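Local atomic coordinates of arginine kinase (Cydia pomonella granulosis virus, PDB entry 6VVG), a protein that probably acts as a viral serine/threonine protein kinase that binds ATP, binds AMP in its nucleotide pocket, and relies on side-to-side dimerization for its kinase activity. Residues A[62-67]-A[159-164]; A[100-105]-A[147-152]; A[195-200]-A[233-238]. All coordinates share one frame; numbering follows the deposited sequence.

Interaction 1: residues A[62-67]-A[159-164]; sequences DVHILM and CDYGLS. With AMP (adenosine monophosphate), chain C.
Val-63 and Tyr-161 are the closest backbone pair, with CA atoms 6.5 Å apart. Residues 62-66 form the C-terminal part of helix 59-66, the regulatory αC helix of the kinase fold. The segment 159-164 is an irregular loop holding Asp-160, Tyr-161 and Gly-162, which match the DFG motif with tyrosine in the phenylalanine place. Tyr-161 lies against two neighbouring side chains of the helix. Val-63 has CG1 anti to the backbone N (chi1 174°), and this sets the methyl over one face of the phenol. CG1 is 3.4 Å from the centroid of the Tyr-161 ring, a CH-pi contact displaced toward the CG side of the ring. His-64 meets the same ring differently. The tyrosine turns its edge to the imidazole face, with the planes at 59° and the centroids of the two rings 4.5 Å apart. Tyr-161 CD2 sits above the middle of the imidazole. Water 1 bridges the pair, 2.8 Å from His-64 NE2 and accepting from Tyr-161 N at 3.1 Å. The other ring nitrogen, His-64 ND1, bonds to Ile-74 O, while Tyr-161 OH bonds to Val-158 O and Ile-74 N. These bonds hold the imidazole at both nitrogens and the phenol at its hydroxyl. The packing is consistent with a regulatory spine and a DFG-in loop, with Asp-160 OD2 3.1 Å from AMP O1P. The helix also faces the second subunit, where Asp-62 and Ile-65 pack on its Ser-58. Asp-160 closes an Asx turn: Gly-162 N donates to Asp-160 OD1 at 3.2 Å, with an N-H...O angle of 152°.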
loop_
_atom_site.group_PDB
_atom_site.type_symbol
_atom_site.label_atom_id
_atom_site.label_comp_id
_atom_site.label_asym_id
_atom_site.label_seq_id
_atom_site.Cartn_x
_atom_site.Cartn_y
_atom_site.Cartn_z
ATOM N N ASP A 62 -1.408 -5.325 2.624
ATOM C CA ASP A 62 -2.214 -5.147 1.420
ATOM C C ASP A 62 -2.095 -6.340 0.483
ATOM O O ASP A 62 -3.092 -6.781 -0.104
ATOM C CB ASP A 62 -1.800 -3.870 0.688
ATOM C CG ASP A 62 -1.902 -2.637 1.558
ATOM O OD1 ASP A 62 -1.216 -2.592 2.597
ATOM O OD2 ASP A 62 -2.666 -1.714 1.201
ATOM N N VAL A 63 -0.880 -6.860 0.302
ATOM C CA VAL A 63 -0.683 -7.950 -0.649
ATOM C C VAL A 63 -1.528 -9.154 -0.251
ATOM O O VAL A 63 -2.200 -9.766 -1.088
ATOM C CB VAL A 63 0.809 -8.313 -0.758
ATOM C CG1 VAL A 63 0.979 -9.551 -1.627
ATOM C CG2 VAL A 63 1.594 -7.139 -1.325
ATOM N N HIS A 64 -1.506 -9.512 1.035
ATOM C CA HIS A 64 -2.353 -10.607 1.503
ATOM C C HIS A 64 -3.811 -10.345 1.153
ATOM O O HIS A 64 -4.489 -11.199 0.569
ATOM C CB HIS A 64 -2.209 -10.792 3.015
ATOM C CG HIS A 64 -0.888 -11.345 3.445
ATOM N ND1 HIS A 64 -0.601 -12.693 3.417
ATOM C CD2 HIS A 64 0.216 -10.735 3.935
ATOM C CE1 HIS A 64 0.629 -12.886 3.859
ATOM N NE2 HIS A 64 1.146 -11.714 4.178
ATOM N N ILE A 65 -4.310 -9.159 1.510
ATOM C CA ILE A 65 -5.721 -8.844 1.306
ATOM C C ILE A 65 -6.044 -8.786 -0.180
ATOM O O ILE A 65 -6.993 -9.424 -0.653
ATOM C CB ILE A 65 -6.080 -7.518 2.000
ATOM C CG1 ILE A 65 -5.836 -7.607 3.507
ATOM C CG2 ILE A 65 -7.528 -7.141 1.698
ATOM C CD1 ILE A 65 -6.508 -8.774 4.182
ATOM N N LEU A 66 -5.271 -8.004 -0.936
ATOM C CA LEU A 66 -5.564 -7.831 -2.354
ATOM C C LEU A 66 -5.598 -9.170 -3.079
ATOM O O LEU A 66 -6.413 -9.371 -3.986
ATOM C CB LEU A 66 -4.529 -6.907 -2.990
ATOM C CG LEU A 66 -4.629 -5.423 -2.640
ATOM C CD1 LEU A 66 -3.436 -4.660 -3.213
ATOM C CD2 LEU A 66 -5.936 -4.842 -3.144
ATOM N N MET A 67 -4.727 -10.101 -2.690
ATOM C CA MET A 67 -4.610 -11.391 -3.358
ATOM C C MET A 67 -5.333 -12.503 -2.607
ATOM O O MET A 67 -5.032 -13.684 -2.815
ATOM C CB MET A 67 -3.135 -11.748 -3.539
ATOM C CG MET A 67 -2.286 -10.625 -4.120
ATOM S SD MET A 67 -3.024 -9.869 -5.582
ATOM C CE MET A 67 -3.099 -11.277 -6.688
ATOM N N CYS A 159 5.256 -16.025 -1.494
ATOM C CA CYS A 159 5.197 -15.678 -0.081
ATOM C C CYS A 159 6.172 -14.551 0.239
ATOM O O CYS A 159 6.957 -14.108 -0.603
ATOM C CB CYS A 159 5.488 -16.899 0.805
ATOM S SG CYS A 159 7.245 -17.321 0.979
ATOM N N ASP A 160 6.097 -14.090 1.491
ATOM C CA ASP A 160 6.940 -13.021 2.036
ATOM C C ASP A 160 6.781 -11.714 1.249
ATOM O O ASP A 160 7.639 -11.310 0.462
ATOM C CB ASP A 160 8.417 -13.420 2.104
ATOM C CG ASP A 160 9.211 -12.512 3.040
ATOM O OD1 ASP A 160 8.675 -11.446 3.419
ATOM O OD2 ASP A 160 10.355 -12.852 3.403
ATOM N N TYR A 161 5.632 -11.083 1.450
ATOM C CA TYR A 161 5.352 -9.770 0.880
ATOM C C TYR A 161 5.947 -8.621 1.701
ATOM O O TYR A 161 5.517 -7.472 1.545
ATOM C CB TYR A 161 3.838 -9.606 0.727
ATOM C CG TYR A 161 3.145 -10.908 0.351
ATOM C CD1 TYR A 161 3.682 -11.750 -0.617
ATOM C CD2 TYR A 161 1.966 -11.301 0.973
ATOM C CE1 TYR A 161 3.066 -12.939 -0.957
ATOM C CE2 TYR A 161 1.339 -12.483 0.636
ATOM C CZ TYR A 161 1.896 -13.301 -0.330
ATOM O OH TYR A 161 1.283 -14.483 -0.667
ATOM N N GLY A 162 6.956 -8.898 2.530
ATOM C CA GLY A 162 7.502 -7.888 3.421
ATOM C C GLY A 162 8.342 -6.823 2.743
ATOM O O GLY A 162 8.591 -5.773 3.345
ATOM N N LEU A 163 8.791 -7.066 1.512
ATOM C CA LEU A 163 9.545 -6.075 0.756
ATOM C C LEU A 163 8.740 -5.497 -0.401
ATOM O O LEU A 163 9.312 -4.831 -1.272
ATOM C CB LEU A 163 10.846 -6.685 0.233
ATOM C CG LEU A 163 11.912 -7.003 1.282
ATOM C CD1 LEU A 163 13.205 -7.455 0.612
ATOM C CD2 LEU A 163 12.182 -5.810 2.186
ATOM N N SER A 164 7.428 -5.729 -0.426
ATOM C CA SER A 164 6.582 -5.243 -1.508
ATOM C C SER A 164 6.562 -3.718 -1.539
ATOM O O SER A 164 6.670 -3.051 -0.504
ATOM C CB SER A 164 5.157 -5.776 -1.344
ATOM O OG SER A 164 5.105 -7.179 -1.549
HETATM P P AMP C . 9.096 -16.131 5.135
HETATM O O1P AMP C . 10.463 -15.712 4.640
HETATM O O2P AMP C . 8.395 -16.848 4.007
HETATM O O3P AMP C . 8.422 -14.916 5.725
HETATM O "O5'" AMP C . 9.257 -17.182 6.322
HETATM C "C5'" AMP C . 10.456 -17.925 6.483
HETATM C "C4'" AMP C . 10.296 -19.356 6.028
HETATM O "O4'" AMP C . 9.168 -19.973 6.709
HETATM C "C3'" AMP C . 9.985 -19.566 4.554
HETATM O "O3'" AMP C . 11.128 -19.457 3.724
HETATM C "C2'" AMP C . 9.362 -20.954 4.561
HETATM O "O2'" AMP C . 10.359 -21.953 4.721
HETATM C "C1'" AMP C . 8.525 -20.884 5.838
HETATM N N9 AMP C . 7.171 -20.375 5.556
HETATM C C8 AMP C . 6.871 -19.077 5.454
HETATM N N7 AMP C . 5.570 -18.974 5.180
HETATM C C5 AMP C . 5.066 -20.214 5.108
HETATM C C6 AMP C . 3.793 -20.666 4.854
HETATM N N6 AMP C . 2.546 -19.981 4.576
HETATM N N1 AMP C . 3.539 -21.965 4.834
HETATM C C2 AMP C . 4.541 -22.847 5.066
HETATM N N3 AMP C . 5.797 -22.406 5.316
HETATM C C4 AMP C . 6.053 -21.084 5.335
HETATM O O HOH W 1 3.918 -11.820 3.893
#

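Interaction 2: residues A[100-105]-A[147-152]; sequences FDFVKM and LLYDRK. With AMP (adenosine monophosphate), chain C.
Phe-102 and Tyr-149 form the heart of this contact. The tyrosine directs an edge at the phenylalanine face in an offset T-shaped pair, with the planes at 75° and the centroids of the two rings 5.4 Å apart. The nearest atoms are Phe-102 CE1 and Tyr-149 CD1, at 3.6 Å. Tyr-149 has CG anti to the backbone N (chi1 -179°), which swings its ring across to Phe-102. The outer edge of the Phe-102 ring meets the backbone of residues 149-151: CE1 lies 3.7 Å from Tyr-149 O, and CZ lies 4.1 Å from Arg-151 N. Leu-111 packs on Phe-102 as well. Further out, Asp-150 shapes the turn after Tyr-149. Its OD1 accepts from Lys-152 N at 3.0 Å in an Asx turn, and its OD2 binds Ser-95 OG and Lys-153 NZ. On the other segment Lys-104 NZ makes a salt bridge to Asp-101 OD1. Leu-148 CD1 lies 3.8 Å from AMP C6, consistent with the adenine-floor leucine of protein kinases. The strand 147-148 pairs antiparallel with strand 157-158, its backbone also bonds to Leu-99 just before the segment 100-105, and Tyr-149 rests on Ile-121 of helix 115-133.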
loop_
_atom_site.group_PDB
_atom_site.type_symbol
_atom_site.label_atom_id
_atom_site.label_comp_id
_atom_site.label_asym_id
_atom_site.label_seq_id
_atom_site.Cartn_x
_atom_site.Cartn_y
_atom_site.Cartn_z
ATOM N N PHE A 100 14.052 -23.613 -3.997
ATOM C CA PHE A 100 15.460 -23.817 -3.676
ATOM C C PHE A 100 15.738 -25.262 -3.293
ATOM O O PHE A 100 16.828 -25.780 -3.566
ATOM C CB PHE A 100 15.899 -22.899 -2.540
ATOM C CG PHE A 100 17.342 -23.073 -2.148
ATOM C CD1 PHE A 100 18.355 -22.553 -2.939
ATOM C CD2 PHE A 100 17.688 -23.759 -0.993
ATOM C CE1 PHE A 100 19.683 -22.704 -2.585
ATOM C CE2 PHE A 100 19.018 -23.912 -0.633
ATOM C CZ PHE A 100 20.014 -23.385 -1.433
ATOM N N ASP A 101 14.773 -25.926 -2.650
ATOM C CA ASP A 101 14.959 -27.326 -2.285
ATOM C C ASP A 101 15.231 -28.187 -3.512
ATOM O O ASP A 101 15.892 -29.227 -3.409
ATOM C CB ASP A 101 13.726 -27.850 -1.544
ATOM C CG ASP A 101 13.575 -27.254 -0.156
ATOM O OD1 ASP A 101 14.602 -26.896 0.459
ATOM O OD2 ASP A 101 12.424 -27.145 0.320
ATOM N N PHE A 102 14.736 -27.774 -4.676
ATOM C CA PHE A 102 14.857 -28.569 -5.889
ATOM C C PHE A 102 16.133 -28.296 -6.665
ATOM O O PHE A 102 16.397 -28.981 -7.658
ATOM C CB PHE A 102 13.648 -28.324 -6.797
ATOM C CG PHE A 102 12.375 -28.920 -6.274
ATOM C CD1 PHE A 102 11.625 -28.255 -5.321
ATOM C CD2 PHE A 102 11.934 -30.150 -6.729
ATOM C CE1 PHE A 102 10.454 -28.804 -4.832
ATOM C CE2 PHE A 102 10.765 -30.704 -6.245
ATOM C CZ PHE A 102 10.024 -30.030 -5.295
ATOM N N VAL A 103 16.951 -27.328 -6.238
ATOM C CA VAL A 103 18.199 -27.030 -6.899
ATOM C C VAL A 103 19.399 -27.070 -5.966
ATOM O O VAL A 103 20.540 -27.023 -6.437
ATOM C CB VAL A 103 18.151 -25.661 -7.621
ATOM C CG1 VAL A 103 16.914 -25.564 -8.502
ATOM C CG2 VAL A 103 18.187 -24.523 -6.608
ATOM N N LYS A 104 19.178 -27.178 -4.655
ATOM C CA LYS A 104 20.276 -27.131 -3.705
ATOM C C LYS A 104 21.206 -28.333 -3.864
ATOM O O LYS A 104 20.854 -29.368 -4.439
ATOM C CB LYS A 104 19.739 -27.091 -2.278
ATOM C CG LYS A 104 18.899 -28.306 -1.890
ATOM C CD LYS A 104 18.387 -28.176 -0.461
ATOM C CE LYS A 104 17.418 -29.291 -0.109
ATOM N NZ LYS A 104 16.511 -28.893 1.012
ATOM N N MET A 105 22.408 -28.184 -3.307
ATOM C CA MET A 105 23.428 -29.221 -3.440
ATOM C C MET A 105 23.089 -30.448 -2.602
ATOM O O MET A 105 23.269 -31.582 -3.057
ATOM C CB MET A 105 24.790 -28.674 -3.026
ATOM C CG MET A 105 25.244 -27.441 -3.768
ATOM S SD MET A 105 27.035 -27.350 -3.991
ATOM C CE MET A 105 27.592 -27.238 -2.294
ATOM N N LEU A 147 9.235 -18.907 -3.039
ATOM C CA LEU A 147 8.320 -19.596 -3.946
ATOM C C LEU A 147 8.145 -21.008 -3.390
ATOM O O LEU A 147 8.935 -21.910 -3.683
ATOM C CB LEU A 147 8.854 -19.592 -5.373
ATOM C CG LEU A 147 9.120 -18.176 -5.895
ATOM C CD1 LEU A 147 9.783 -18.186 -7.260
ATOM C CD2 LEU A 147 7.820 -17.364 -5.942
ATOM N N LEU A 148 7.118 -21.186 -2.564
ATOM C CA LEU A 148 6.862 -22.468 -1.924
ATOM C C LEU A 148 6.264 -23.445 -2.931
ATOM O O LEU A 148 5.449 -23.065 -3.774
ATOM C CB LEU A 148 5.924 -22.286 -0.732
ATOM C CG LEU A 148 6.225 -21.102 0.192
ATOM C CD1 LEU A 148 5.345 -21.135 1.444
ATOM C CD2 LEU A 148 7.704 -21.062 0.576
ATOM N N TYR A 149 6.682 -24.707 -2.836
ATOM C CA TYR A 149 6.343 -25.736 -3.812
ATOM C C TYR A 149 6.792 -27.081 -3.255
ATOM O O TYR A 149 7.878 -27.180 -2.679
ATOM C CB TYR A 149 7.021 -25.449 -5.165
ATOM C CG TYR A 149 6.724 -26.440 -6.274
ATOM C CD1 TYR A 149 7.423 -27.634 -6.371
ATOM C CD2 TYR A 149 5.759 -26.169 -7.238
ATOM C CE1 TYR A 149 7.162 -28.539 -7.383
ATOM C CE2 TYR A 149 5.491 -27.068 -8.255
ATOM C CZ TYR A 149 6.196 -28.251 -8.323
ATOM O OH TYR A 149 5.936 -29.150 -9.334
ATOM N N ASP A 150 5.947 -28.099 -3.409
ATOM C CA ASP A 150 6.288 -29.465 -3.035
ATOM C C ASP A 150 5.803 -30.395 -4.139
ATOM O O ASP A 150 4.899 -30.058 -4.905
ATOM C CB ASP A 150 5.677 -29.853 -1.681
ATOM C CG ASP A 150 4.168 -29.865 -1.705
ATOM O OD1 ASP A 150 3.594 -30.858 -2.195
ATOM O OD2 ASP A 150 3.555 -28.886 -1.226
ATOM N N ARG A 151 6.420 -31.566 -4.229
ATOM C CA ARG A 151 6.151 -32.451 -5.351
ATOM C C ARG A 151 4.896 -33.277 -5.185
ATOM O O ARG A 151 4.589 -34.104 -6.051
ATOM C CB ARG A 151 7.326 -33.390 -5.575
ATOM C CG ARG A 151 7.716 -34.335 -4.360
ATOM C CD ARG A 151 9.151 -34.838 -4.665
ATOM N NE ARG A 151 9.529 -36.021 -3.906
ATOM C CZ ARG A 151 10.495 -36.858 -4.261
ATOM N NH1 ARG A 151 11.186 -36.634 -5.368
ATOM N NH2 ARG A 151 10.783 -37.909 -3.501
ATOM N N LYS A 152 4.136 -33.054 -4.125
ATOM C CA LYS A 152 2.835 -33.696 -3.986
ATOM C C LYS A 152 1.670 -32.789 -4.375
ATOM O O LYS A 152 0.876 -33.140 -5.247
ATOM C CB LYS A 152 2.664 -34.156 -2.552
ATOM C CG LYS A 152 1.831 -35.353 -2.338
ATOM C CD LYS A 152 0.387 -35.064 -2.629
ATOM C CE LYS A 152 -0.554 -35.939 -1.815
ATOM N NZ LYS A 152 -1.943 -35.406 -2.014
HETATM P P AMP C . 9.096 -16.131 5.135
HETATM O O1P AMP C . 10.463 -15.712 4.640
HETATM O O2P AMP C . 8.395 -16.848 4.007
HETATM O O3P AMP C . 8.422 -14.916 5.725
HETATM O "O5'" AMP C . 9.257 -17.182 6.322
HETATM C "C5'" AMP C . 10.456 -17.925 6.483
HETATM C "C4'" AMP C . 10.296 -19.356 6.028
HETATM O "O4'" AMP C . 9.168 -19.973 6.709
HETATM C "C3'" AMP C . 9.985 -19.566 4.554
HETATM O "O3'" AMP C . 11.128 -19.457 3.724
HETATM C "C2'" AMP C . 9.362 -20.954 4.561
HETATM O "O2'" AMP C . 10.359 -21.953 4.721
HETATM C "C1'" AMP C . 8.525 -20.884 5.838
HETATM N N9 AMP C . 7.171 -20.375 5.556
HETATM C C8 AMP C . 6.871 -19.077 5.454
HETATM N N7 AMP C . 5.570 -18.974 5.180
HETATM C C5 AMP C . 5.066 -20.214 5.108
HETATM C C6 AMP C . 3.793 -20.666 4.854
HETATM N N6 AMP C . 2.546 -19.981 4.576
HETATM N N1 AMP C . 3.539 -21.965 4.834
HETATM C C2 AMP C . 4.541 -22.847 5.066
HETATM N N3 AMP C . 5.797 -22.406 5.316
HETATM C C4 AMP C . 6.053 -21.084 5.335
#

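Interaction 3: residues A[195-200]-A[233-238]; sequences DWWAVG and PLYSKP
Trp-197 and Tyr-235 make the whole direct contact between these segments. The tight part is one indole corner set on the phenol face. Trp-197 CZ2 stands 3.6 Å above the Tyr-235 ring plane, over its centre. All six ring carbons of the tyrosine are at similar range, and CE2 is the closest, 3.7 Å from CZ2. The rings form an edge-to-face pair with planes at 54°, and the centroid of the indole six-membered ring lies 4.9 Å from that of the phenol. The backbones stay well apart, with the CA atoms of Trp-197 and Tyr-235 separated by 11.6 Å. The tryptophan spans much of this gap because its CG is anti to the backbone N (chi1 179°). In kinase terms the segment 195-200 belongs to αF, the central helix of the C-terminal lobe, and helix 228-235 probably corresponds to αG. Asp-195 binds the backbone N atoms of His-139 and Asn-140, as the conserved αF aspartate does with the catalytic loop. Pro-182 packs against both aromatic rings, and so does Phe-213. The polar rim is looser. Trp-197 NE1 and Tyr-235 OH are 3.9 Å apart, and water 2 lies beside both. It accepts from NE1 at 3.0 Å in the indole plane; its link to the hydroxyl is too short to be trusted in detail. Tyr-235 OH also bonds to Phe-180 O, next to the segment that carries Pro-182. Beyond Tyr-235 the chain leaves the packed core, and Ser-236, Lys-237 and Pro-238 are exposed.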
loop_
_atom_site.group_PDB
_atom_site.type_symbol
_atom_site.label_atom_id
_atom_site.label_comp_id
_atom_site.label_asym_id
_atom_site.label_seq_id
_atom_site.Cartn_x
_atom_site.Cartn_y
_atom_site.Cartn_z
ATOM N N ASP A 195 10.433 -7.266 -10.807
ATOM C CA ASP A 195 9.948 -8.619 -10.563
ATOM C C ASP A 195 10.262 -9.534 -11.738
ATOM O O ASP A 195 10.660 -10.688 -11.547
ATOM C CB ASP A 195 8.441 -8.593 -10.298
ATOM C CG ASP A 195 8.096 -8.164 -8.883
ATOM O OD1 ASP A 195 9.010 -8.092 -8.038
ATOM O OD2 ASP A 195 6.905 -7.903 -8.614
ATOM N N TRP A 196 10.082 -9.040 -12.965
ATOM C CA TRP A 196 10.281 -9.895 -14.131
ATOM C C TRP A 196 11.730 -10.350 -14.239
ATOM O O TRP A 196 11.996 -11.497 -14.614
ATOM C CB TRP A 196 9.837 -9.162 -15.398
ATOM C CG TRP A 196 8.361 -8.874 -15.403
ATOM C CD1 TRP A 196 7.750 -7.726 -15.815
ATOM C CD2 TRP A 196 7.314 -9.749 -14.961
ATOM N NE1 TRP A 196 6.388 -7.837 -15.665
ATOM C CE2 TRP A 196 6.095 -9.068 -15.140
ATOM C CE3 TRP A 196 7.288 -11.046 -14.436
ATOM C CZ2 TRP A 196 4.867 -9.638 -14.812
ATOM C CZ3 TRP A 196 6.069 -11.607 -14.109
ATOM C CH2 TRP A 196 4.875 -10.905 -14.301
ATOM N N TRP A 197 12.679 -9.471 -13.915
ATOM C CA TRP A 197 14.083 -9.875 -13.913
ATOM C C TRP A 197 14.321 -10.996 -12.910
ATOM O O TRP A 197 14.975 -11.999 -13.221
ATOM C CB TRP A 197 14.979 -8.676 -13.598
ATOM C CG TRP A 197 16.438 -9.006 -13.543
ATOM C CD1 TRP A 197 17.134 -9.471 -12.464
ATOM C CD2 TRP A 197 17.385 -8.886 -14.610
ATOM N NE1 TRP A 197 18.455 -9.653 -12.796
ATOM C CE2 TRP A 197 18.635 -9.301 -14.109
ATOM C CE3 TRP A 197 17.297 -8.472 -15.941
ATOM C CZ2 TRP A 197 19.787 -9.308 -14.890
ATOM C CZ3 TRP A 197 18.442 -8.480 -16.717
ATOM C CH2 TRP A 197 19.671 -8.895 -16.188
ATOM N N ALA A 198 13.791 -10.843 -11.695
ATOM C CA ALA A 198 13.923 -11.897 -10.694
ATOM C C ALA A 198 13.271 -13.188 -11.173
ATOM O O ALA A 198 13.797 -14.282 -10.935
ATOM C CB ALA A 198 13.310 -11.443 -9.369
ATOM N N VAL A 199 12.121 -13.085 -11.841
ATOM C CA VAL A 199 11.514 -14.272 -12.437
ATOM C C VAL A 199 12.489 -14.926 -13.406
ATOM O O VAL A 199 12.625 -16.155 -13.444
ATOM C CB VAL A 199 10.188 -13.912 -13.132
ATOM C CG1 VAL A 199 9.724 -15.075 -14.003
ATOM C CG2 VAL A 199 9.130 -13.546 -12.106
ATOM N N GLY A 200 13.183 -14.113 -14.204
ATOM C CA GLY A 200 14.173 -14.658 -15.115
ATOM C C GLY A 200 15.262 -15.431 -14.398
ATOM O O GLY A 200 15.669 -16.506 -14.841
ATOM N N PRO A 233 29.070 -5.694 -14.141
ATOM C CA PRO A 233 30.020 -6.385 -15.027
ATOM C C PRO A 233 29.577 -7.803 -15.353
ATOM O O PRO A 233 29.767 -8.279 -16.479
ATOM C CB PRO A 233 31.339 -6.372 -14.238
ATOM C CG PRO A 233 31.195 -5.226 -13.273
ATOM C CD PRO A 233 29.722 -5.183 -12.911
ATOM N N LEU A 234 28.970 -8.486 -14.380
ATOM C CA LEU A 234 28.557 -9.868 -14.589
ATOM C C LEU A 234 27.434 -9.956 -15.612
ATOM O O LEU A 234 27.432 -10.852 -16.464
ATOM C CB LEU A 234 28.126 -10.478 -13.259
ATOM C CG LEU A 234 29.213 -10.431 -12.184
ATOM C CD1 LEU A 234 28.748 -11.097 -10.904
ATOM C CD2 LEU A 234 30.496 -11.087 -12.696
ATOM N N TYR A 235 26.473 -9.031 -15.551
ATOM C CA TYR A 235 25.389 -9.029 -16.526
ATOM C C TYR A 235 25.898 -8.780 -17.941
ATOM O O TYR A 235 25.188 -9.085 -18.906
ATOM C CB TYR A 235 24.349 -7.969 -16.158
ATOM C CG TYR A 235 23.676 -8.179 -14.816
ATOM C CD1 TYR A 235 23.764 -9.392 -14.147
ATOM C CD2 TYR A 235 22.953 -7.156 -14.218
ATOM C CE1 TYR A 235 23.152 -9.582 -12.923
ATOM C CE2 TYR A 235 22.339 -7.335 -12.992
ATOM C CZ TYR A 235 22.441 -8.548 -12.350
ATOM O OH TYR A 235 21.826 -8.723 -11.131
ATOM N N SER A 236 27.108 -8.240 -18.086
ATOM C CA SER A 236 27.675 -7.978 -19.402
ATOM C C SER A 236 28.298 -9.213 -20.042
ATOM O O SER A 236 28.604 -9.177 -21.236
ATOM C CB SER A 236 28.735 -6.878 -19.311
ATOM O OG SER A 236 28.145 -5.601 -19.147
ATOM N N LYS A 237 28.502 -10.287 -19.289
ATOM C CA LYS A 237 29.094 -11.503 -19.827
ATOM C C LYS A 237 28.026 -12.394 -20.439
ATOM O O LYS A 237 26.837 -12.258 -20.140
ATOM C CB LYS A 237 29.838 -12.257 -18.727
ATOM C CG LYS A 237 30.729 -11.376 -17.864
ATOM C CD LYS A 237 31.673 -12.209 -17.002
ATOM C CE LYS A 237 32.538 -11.324 -16.110
ATOM N NZ LYS A 237 33.166 -12.087 -14.991
ATOM N N PRO A 238 28.413 -13.303 -21.333
ATOM C CA PRO A 238 27.415 -14.173 -21.968
ATOM C C PRO A 238 26.660 -15.022 -20.950
ATOM O O PRO A 238 27.232 -15.523 -19.980
ATOM C CB PRO A 238 28.253 -15.048 -22.911
ATOM C CG PRO A 238 29.479 -14.192 -23.230
ATOM C CD PRO A 238 29.760 -13.460 -21.921
HETATM O O HOH W 2 20.577 -10.922 -11.038
#

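How the interactions relate
From the N terminus, the chain first opens interaction 1 at helix 59-66. It then passes through strands 76-82 and 87-92 and opens interaction 2 at 100-105. Interaction 2 closes first, at 147-152, after helix 115-133. Interaction 1 closes at 159-164, so interaction 2 is nested within its loop. The two touch where Cys-159 SG packs on Leu-148 CD2, 3.8 Å away, and both border AMP. Interaction 1 ties the αC helix to the DFG-type loop, and interaction 2 joins the region after the hinge to strand 147-148. Interaction 3 follows in series, linking helices 192-208 and 228-235. Its nearest atoms are about 7 Å from either of the others.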